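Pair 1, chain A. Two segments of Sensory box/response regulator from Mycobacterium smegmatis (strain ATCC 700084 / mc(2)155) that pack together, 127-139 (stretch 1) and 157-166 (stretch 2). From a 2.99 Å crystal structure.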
# COMPACT_ATOMS: atom_id res chain seq x y z
N ILE A 127 -3.32 -14.15 -11.19
CA ILE A 127 -2.21 -13.96 -12.15
C ILE A 127 -2.29 -12.58 -12.85
O ILE A 127 -3.34 -11.94 -12.85
CB ILE A 127 -2.17 -15.12 -13.20
CG1 ILE A 127 -0.90 -15.06 -14.07
CG2 ILE A 127 -3.44 -15.13 -14.06
CD1 ILE A 127 -0.66 -16.28 -14.93
N GLU A 128 -1.17 -12.15 -13.42
CA GLU A 128 -1.08 -10.87 -14.14
C GLU A 128 -1.83 -10.80 -15.47
O GLU A 128 -1.83 -9.76 -16.13
CB GLU A 128 0.39 -10.54 -14.41
CG GLU A 128 1.20 -10.32 -13.14
CD GLU A 128 0.57 -9.30 -12.22
OE1 GLU A 128 -0.05 -8.34 -12.73
OE2 GLU A 128 0.68 -9.46 -10.99
N THR A 129 -2.48 -11.90 -15.85
CA THR A 129 -3.40 -11.91 -16.99
C THR A 129 -4.57 -10.98 -16.72
O THR A 129 -5.39 -10.71 -17.60
CB THR A 129 -3.99 -13.31 -17.26
OG1 THR A 129 -4.92 -13.65 -16.23
CG2 THR A 129 -2.90 -14.37 -17.37
N THR A 130 -4.68 -10.53 -15.47
CA THR A 130 -5.61 -9.49 -15.09
C THR A 130 -5.51 -8.32 -16.05
O THR A 130 -6.52 -7.73 -16.44
CB THR A 130 -5.30 -8.99 -13.66
OG1 THR A 130 -5.27 -10.10 -12.76
CG2 THR A 130 -6.36 -8.00 -13.20
N ARG A 131 -4.29 -7.99 -16.45
CA ARG A 131 -4.03 -6.91 -17.40
C ARG A 131 -4.82 -7.10 -18.69
O ARG A 131 -5.42 -6.16 -19.21
CB ARG A 131 -2.53 -6.84 -17.72
CG ARG A 131 -1.68 -6.46 -16.53
CD ARG A 131 -0.22 -6.35 -16.91
NE ARG A 131 0.61 -6.08 -15.75
CZ ARG A 131 1.94 -6.01 -15.78
NH1 ARG A 131 2.59 -6.19 -16.92
NH2 ARG A 131 2.62 -5.76 -14.67
N THR A 132 -4.80 -8.32 -19.21
CA THR A 132 -5.54 -8.68 -20.43
C THR A 132 -7.05 -8.57 -20.22
O THR A 132 -7.78 -8.16 -21.11
CB THR A 132 -5.21 -10.10 -20.92
OG1 THR A 132 -5.76 -11.08 -20.02
CG2 THR A 132 -3.70 -10.32 -21.06
N THR A 133 -7.51 -8.96 -19.03
CA THR A 133 -8.93 -8.85 -18.67
C THR A 133 -9.38 -7.39 -18.72
O THR A 133 -10.41 -7.08 -19.33
CB THR A 133 -9.19 -9.42 -17.26
OG1 THR A 133 -8.76 -10.79 -17.21
CG2 THR A 133 -10.68 -9.34 -16.90
N LEU A 134 -8.62 -6.51 -18.08
CA LEU A 134 -8.89 -5.07 -18.13
C LEU A 134 -8.89 -4.60 -19.58
O LEU A 134 -9.82 -3.91 -20.01
CB LEU A 134 -7.83 -4.28 -17.36
CG LEU A 134 -7.63 -4.59 -15.87
CD1 LEU A 134 -6.66 -3.58 -15.27
CD2 LEU A 134 -8.94 -4.58 -15.10
N THR A 135 -7.85 -4.97 -20.31
CA THR A 135 -7.71 -4.61 -21.72
C THR A 135 -8.94 -5.04 -22.52
O THR A 135 -9.44 -4.29 -23.37
CB THR A 135 -6.45 -5.24 -22.34
OG1 THR A 135 -5.31 -4.95 -21.52
CG2 THR A 135 -6.20 -4.71 -23.76
N GLY A 136 -9.44 -6.24 -22.24
CA GLY A 136 -10.67 -6.73 -22.86
C GLY A 136 -11.88 -5.91 -22.45
O GLY A 136 -12.72 -5.57 -23.29
N LEU A 137 -11.96 -5.59 -21.16
CA LEU A 137 -13.09 -4.83 -20.61
C LEU A 137 -13.17 -3.40 -21.13
O LEU A 137 -14.27 -2.88 -21.34
CB LEU A 137 -13.02 -4.81 -19.08
CG LEU A 137 -13.52 -6.07 -18.38
CD1 LEU A 137 -13.12 -6.07 -16.92
CD2 LEU A 137 -15.03 -6.22 -18.52
N HIS A 138 -12.02 -2.76 -21.31
CA HIS A 138 -11.97 -1.41 -21.88
C HIS A 138 -12.48 -1.38 -23.33
O HIS A 138 -13.09 -0.40 -23.75
CB HIS A 138 -10.56 -0.83 -21.81
CG HIS A 138 -10.21 -0.27 -20.46
ND1 HIS A 138 -9.74 -1.05 -19.43
CD2 HIS A 138 -10.29 0.99 -19.98
CE1 HIS A 138 -9.53 -0.30 -18.37
NE2 HIS A 138 -9.85 0.95 -18.68
N ASN A 139 -12.24 -2.47 -24.06
CA ASN A 139 -12.72 -2.60 -25.44
C ASN A 139 -14.23 -2.79 -25.54
O ASN A 139 -14.85 -2.40 -26.53
CB ASN A 139 -12.01 -3.76 -26.14
CG ASN A 139 -10.51 -3.53 -26.26
OD1 ASN A 139 -9.96 -2.60 -25.66
ND2 ASN A 139 -9.85 -4.38 -27.04
N SER A 157 3.27 -1.33 -7.00
CA SER A 157 4.23 -1.85 -7.97
C SER A 157 3.68 -1.84 -9.40
O SER A 157 4.40 -1.51 -10.34
CB SER A 157 4.64 -3.28 -7.59
OG SER A 157 5.05 -3.34 -6.24
N LEU A 158 2.41 -2.20 -9.55
CA LEU A 158 1.79 -2.38 -10.87
C LEU A 158 0.77 -1.31 -11.29
O LEU A 158 0.20 -1.42 -12.36
CB LEU A 158 1.12 -3.75 -10.93
CG LEU A 158 1.95 -4.94 -10.43
CD1 LEU A 158 1.17 -6.21 -10.71
CD2 LEU A 158 3.32 -5.01 -11.08
N LEU A 159 0.55 -0.29 -10.46
CA LEU A 159 -0.40 0.77 -10.80
C LEU A 159 -0.05 1.43 -12.13
O LEU A 159 -0.93 1.71 -12.94
CB LEU A 159 -0.45 1.86 -9.72
CG LEU A 159 -1.36 1.66 -8.51
CD1 LEU A 159 -1.34 2.92 -7.66
CD2 LEU A 159 -2.80 1.32 -8.91
N LYS A 160 1.24 1.70 -12.32
CA LYS A 160 1.75 2.26 -13.57
C LYS A 160 1.44 1.37 -14.79
O LYS A 160 1.06 1.86 -15.85
CB LYS A 160 3.26 2.51 -13.46
CG LYS A 160 4.10 1.25 -13.28
CD LYS A 160 5.58 1.57 -13.20
CE LYS A 160 6.40 0.31 -13.40
NZ LYS A 160 7.86 0.53 -13.24
N SER A 161 1.61 0.06 -14.62
CA SER A 161 1.42 -0.90 -15.71
C SER A 161 -0.05 -1.29 -15.89
O SER A 161 -0.44 -1.78 -16.95
CB SER A 161 2.27 -2.15 -15.48
OG SER A 161 2.02 -2.71 -14.20
N LEU A 162 -0.84 -1.11 -14.83
CA LEU A 162 -2.28 -1.38 -14.86
C LEU A 162 -3.09 -0.22 -15.40
O LEU A 162 -2.95 0.91 -14.94
CB LEU A 162 -2.80 -1.72 -13.47
CG LEU A 162 -2.56 -3.16 -13.04
CD1 LEU A 162 -3.09 -3.35 -11.64
CD2 LEU A 162 -3.21 -4.15 -13.99
N PRO A 163 -3.96 -0.50 -16.39
CA PRO A 163 -4.88 0.47 -16.99
C PRO A 163 -6.22 0.67 -16.29
O PRO A 163 -7.20 1.00 -16.95
CB PRO A 163 -5.15 -0.14 -18.38
CG PRO A 163 -4.04 -1.09 -18.63
CD PRO A 163 -3.77 -1.67 -17.28
N VAL A 164 -6.26 0.50 -14.98
CA VAL A 164 -7.47 0.82 -14.23
C VAL A 164 -7.80 2.30 -14.37
O VAL A 164 -6.91 3.12 -14.57
CB VAL A 164 -7.36 0.44 -12.74
CG1 VAL A 164 -7.21 -1.06 -12.59
CG2 VAL A 164 -6.20 1.19 -12.07
N ASP A 165 -9.09 2.63 -14.29
CA ASP A 165 -9.58 3.98 -14.55
C ASP A 165 -9.78 4.80 -13.29
O ASP A 165 -9.38 5.96 -13.22
CB ASP A 165 -10.90 3.92 -15.30
CG ASP A 165 -10.75 3.33 -16.67
OD1 ASP A 165 -10.00 3.92 -17.49
OD2 ASP A 165 -11.36 2.28 -16.93
N THR A 166 -10.43 4.21 -12.30
CA THR A 166 -10.77 4.91 -11.07
C THR A 166 -9.94 4.35 -9.92
O THR A 166 -9.46 3.22 -9.97
CB THR A 166 -12.28 4.78 -10.77
OG1 THR A 166 -13.03 5.19 -11.92
CG2 THR A 166 -12.70 5.62 -9.58

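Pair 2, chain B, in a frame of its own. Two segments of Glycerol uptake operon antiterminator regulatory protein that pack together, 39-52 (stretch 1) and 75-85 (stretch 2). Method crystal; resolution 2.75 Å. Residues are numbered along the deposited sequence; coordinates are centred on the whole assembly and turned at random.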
# COMPACT_ATOMS: atom_id res chain seq x y z
N HIS B 39 -2.30 13.78 8.67
CA HIS B 39 -2.79 15.15 8.67
C HIS B 39 -1.86 15.95 7.78
O HIS B 39 -0.64 15.87 7.91
CB HIS B 39 -2.82 15.70 10.10
CG HIS B 39 -3.57 14.82 11.05
ND1 HIS B 39 -2.99 13.74 11.69
CD2 HIS B 39 -4.87 14.82 11.43
CE1 HIS B 39 -3.89 13.14 12.44
NE2 HIS B 39 -5.04 13.77 12.31
N VAL B 40 -2.46 16.70 6.85
CA VAL B 40 -1.71 17.49 5.86
C VAL B 40 -0.74 18.51 6.50
O VAL B 40 0.28 18.86 5.92
CB VAL B 40 -2.67 18.14 4.81
CG1 VAL B 40 -3.52 19.24 5.43
CG2 VAL B 40 -1.92 18.63 3.58
N ALA B 41 -1.07 18.95 7.72
CA ALA B 41 -0.26 19.89 8.48
C ALA B 41 1.07 19.27 8.91
O ALA B 41 2.13 19.87 8.74
CB ALA B 41 -1.03 20.39 9.68
N GLN B 42 0.99 18.06 9.45
CA GLN B 42 2.17 17.38 9.98
C GLN B 42 2.85 16.48 8.94
O GLN B 42 3.85 15.83 9.25
CB GLN B 42 1.79 16.55 11.20
CG GLN B 42 1.34 17.36 12.41
CD GLN B 42 0.32 16.62 13.25
OE1 GLN B 42 -0.76 16.28 12.76
NE2 GLN B 42 0.64 16.38 14.52
N LEU B 43 2.34 16.47 7.71
CA LEU B 43 2.69 15.46 6.71
C LEU B 43 4.17 15.39 6.28
O LEU B 43 4.78 14.32 6.34
CB LEU B 43 1.77 15.55 5.50
CG LEU B 43 1.85 14.36 4.54
CD1 LEU B 43 1.55 13.05 5.25
CD2 LEU B 43 0.92 14.56 3.35
N LYS B 44 4.72 16.53 5.84
CA LYS B 44 6.10 16.61 5.33
C LYS B 44 7.12 16.15 6.37
O LYS B 44 8.07 15.44 6.04
CB LYS B 44 6.40 18.03 4.83
CG LYS B 44 7.87 18.34 4.52
CD LYS B 44 7.99 19.64 3.72
CE LYS B 44 8.87 20.69 4.42
NZ LYS B 44 10.31 20.32 4.52
N ALA B 45 6.91 16.55 7.62
CA ALA B 45 7.77 16.17 8.74
C ALA B 45 7.74 14.67 8.98
O ALA B 45 8.80 14.05 9.09
CB ALA B 45 7.36 16.93 9.99
N LEU B 46 6.54 14.10 9.04
CA LEU B 46 6.34 12.66 9.30
C LEU B 46 6.95 11.75 8.25
O LEU B 46 7.37 10.64 8.57
CB LEU B 46 4.85 12.34 9.42
CG LEU B 46 4.06 12.92 10.59
CD1 LEU B 46 2.65 12.34 10.63
CD2 LEU B 46 4.79 12.70 11.89
N VAL B 47 6.99 12.20 7.00
CA VAL B 47 7.62 11.45 5.93
C VAL B 47 9.15 11.54 6.04
O VAL B 47 9.86 10.53 5.94
CB VAL B 47 7.11 11.89 4.52
CG1 VAL B 47 7.85 11.17 3.40
CG2 VAL B 47 5.61 11.64 4.41
N LYS B 48 9.65 12.76 6.26
CA LYS B 48 11.10 12.98 6.37
C LYS B 48 11.68 12.36 7.63
O LYS B 48 12.82 11.89 7.62
CB LYS B 48 11.46 14.46 6.27
CG LYS B 48 11.15 15.09 4.90
CD LYS B 48 11.84 14.35 3.75
CE LYS B 48 11.03 14.42 2.46
NZ LYS B 48 11.08 15.77 1.83
N TYR B 49 10.89 12.32 8.71
CA TYR B 49 11.31 11.67 9.96
C TYR B 49 11.34 10.15 9.84
O TYR B 49 12.15 9.49 10.50
CB TYR B 49 10.43 12.09 11.14
CG TYR B 49 10.98 11.65 12.48
CD1 TYR B 49 12.09 12.28 13.05
CD2 TYR B 49 10.39 10.59 13.18
CE1 TYR B 49 12.60 11.86 14.27
CE2 TYR B 49 10.90 10.17 14.40
CZ TYR B 49 12.00 10.81 14.94
OH TYR B 49 12.49 10.40 16.16
N ALA B 50 10.46 9.60 9.01
CA ALA B 50 10.44 8.16 8.78
C ALA B 50 11.55 7.75 7.82
O ALA B 50 12.14 6.68 7.96
CB ALA B 50 9.10 7.73 8.26
N GLN B 51 11.85 8.63 6.86
CA GLN B 51 12.95 8.40 5.92
C GLN B 51 14.32 8.64 6.56
O GLN B 51 15.32 8.11 6.09
CB GLN B 51 12.78 9.27 4.67
CG GLN B 51 11.67 8.80 3.75
CD GLN B 51 11.26 9.85 2.74
OE1 GLN B 51 11.24 11.04 3.04
NE2 GLN B 51 10.93 9.41 1.53
N ALA B 52 14.35 9.42 7.64
CA ALA B 52 15.57 9.63 8.42
C ALA B 52 15.96 8.37 9.21
O ALA B 52 17.14 8.18 9.52
CB ALA B 52 15.41 10.82 9.36
N ASP B 75 0.25 15.94 -7.19
CA ASP B 75 1.39 16.82 -7.49
C ASP B 75 2.14 17.24 -6.23
O ASP B 75 3.36 17.15 -6.18
CB ASP B 75 0.92 18.06 -8.26
CG ASP B 75 0.67 17.77 -9.73
OD1 ASP B 75 1.44 16.98 -10.31
OD2 ASP B 75 -0.29 18.34 -10.31
N PHE B 76 1.39 17.67 -5.22
CA PHE B 76 1.90 18.06 -3.90
C PHE B 76 2.63 16.92 -3.19
O PHE B 76 3.69 17.13 -2.60
CB PHE B 76 0.74 18.56 -3.04
CG PHE B 76 1.09 18.87 -1.61
CD1 PHE B 76 0.56 18.12 -0.57
CD2 PHE B 76 1.93 19.94 -1.30
CE1 PHE B 76 0.86 18.41 0.75
CE2 PHE B 76 2.24 20.24 0.02
CZ PHE B 76 1.69 19.48 1.05
N LEU B 77 2.07 15.72 -3.28
CA LEU B 77 2.66 14.55 -2.65
C LEU B 77 3.96 14.15 -3.31
O LEU B 77 4.88 13.69 -2.63
CB LEU B 77 1.69 13.36 -2.67
CG LEU B 77 0.38 13.49 -1.90
CD1 LEU B 77 -0.37 12.17 -1.97
CD2 LEU B 77 0.61 13.90 -0.45
N CYS B 78 4.03 14.34 -4.62
CA CYS B 78 5.19 13.92 -5.41
C CYS B 78 6.32 14.93 -5.43
O CYS B 78 7.50 14.55 -5.44
CB CYS B 78 4.76 13.60 -6.83
SG CYS B 78 3.63 12.21 -6.97
N THR B 79 5.97 16.21 -5.46
CA THR B 79 6.97 17.29 -5.55
C THR B 79 7.38 17.84 -4.18
O THR B 79 8.54 18.22 -4.00
CB THR B 79 6.50 18.46 -6.45
OG1 THR B 79 5.29 19.04 -5.93
CG2 THR B 79 6.26 17.99 -7.89
N GLU B 80 6.46 17.88 -3.22
CA GLU B 80 6.74 18.52 -1.93
C GLU B 80 6.73 17.64 -0.68
O GLU B 80 7.27 18.04 0.34
CB GLU B 80 5.86 19.76 -1.72
CG GLU B 80 6.40 21.02 -2.40
CD GLU B 80 6.37 22.25 -1.50
OE1 GLU B 80 7.09 23.22 -1.80
OE2 GLU B 80 5.62 22.25 -0.49
N ILE B 81 6.10 16.47 -0.75
CA ILE B 81 6.11 15.56 0.41
C ILE B 81 7.10 14.42 0.20
O ILE B 81 7.92 14.12 1.07
CB ILE B 81 4.68 15.11 0.84
CG1 ILE B 81 4.19 15.92 2.04
CG2 ILE B 81 4.65 13.68 1.34
CD1 ILE B 81 4.24 17.42 1.90
N CYS B 82 7.02 13.81 -0.99
CA CYS B 82 7.92 12.75 -1.45
C CYS B 82 8.01 11.51 -0.56
O CYS B 82 9.05 11.28 0.08
CB CYS B 82 9.32 13.30 -1.73
SG CYS B 82 9.32 14.85 -2.63
N PRO B 83 6.93 10.70 -0.50
CA PRO B 83 7.16 9.36 0.04
C PRO B 83 7.85 8.50 -1.00
O PRO B 83 8.18 8.99 -2.08
CB PRO B 83 5.74 8.86 0.31
CG PRO B 83 4.90 9.57 -0.67
CD PRO B 83 5.52 10.92 -0.84
N ASP B 84 8.07 7.24 -0.70
CA ASP B 84 8.72 6.35 -1.65
C ASP B 84 7.71 5.69 -2.59
O ASP B 84 8.08 5.14 -3.63
CB ASP B 84 9.57 5.33 -0.90
CG ASP B 84 10.64 5.99 -0.06
OD1 ASP B 84 11.81 6.02 -0.51
OD2 ASP B 84 10.32 6.52 1.02
N GLY B 85 6.43 5.78 -2.22
CA GLY B 85 5.33 5.31 -3.04
C GLY B 85 4.01 5.87 -2.55
O GLY B 85 3.92 6.30 -1.39

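Pair 1 and pair 2 share one backbone arrangement. In each, a helix of the first stretch packs against a second stretch that starts as helix, weakly bonded in pair 1, and continues as loop. The central 14 residues superpose with an RMSD of 0.8 Å. The match is tightest along the first helix, where Thr A132 falls on Ala B45 with CA atoms 0.1 Å apart. It loosens where the second stretch turns: Pro A163 and Cys B82 have CA atoms 1.7 Å apart. The buried areas are similar, 473 Å² in pair 1 and 462 Å² in pair 2.

The middle of each contact is apolar. Leu A134 matches Val B47, and both point toward the other stretch. The longer Leu A134 places CD1 3.7 Å from Leu A162 CD2, 4.0 Å from Pro A163 CD and 3.7 Å from Val A164 CG1. The shorter Val B47 uses both methyls: CG2 lies 3.8 Å from Ile B81 CG2, and CG1 lies 3.5 Å from Cys B82 O. Ile B81 matches Leu A162 and has the largest covered area in pair 2.

One turn back, the solutions differ. Thr A130 makes no contact with the second stretch; its OG1 bonds to Ile A127 O at 2.7 Å. Its match, Leu B43, reaches across, with CD2 3.9 Å from Leu B77 CD2 and CG 3.8 Å from Ile B81 CG1.

Arg A131 matches Lys B44, but the ends of their side chains part. The arginine end comes nearer to the second stretch. Arg A131 CG lies 3.8 Å from Leu A162 CD2, and Ser A161 OG lies over one face of the guanidinium, 3.1 Å from Arg A131 NH2, at an angle too poor for a hydrogen bond. The lysine end leads away, so the contact falls to its aliphatic part: Lys B44 CB is 3.7 Å from Ile B81 CD1.

The far end is polar in both. His A138 matches Gln B51, and Asp A165 matches Asp B84 with side-chain centres 0.2 Å apart. His A138 NE2 gives weak hydrogen bonds to Asp A165 OD2 at 2.7 Å and OD1 at 3.2 Å. His A138 ND1 bonds back to Leu A134 O at 2.9 Å, so the ring links its own helix to the aspartate. Gln B51 NE2 instead serves two acceptors across the contact, Asp B84 OD2 and Cys B82 O, each at 3.0 Å. A ring and an amide thus meet the same aspartate position.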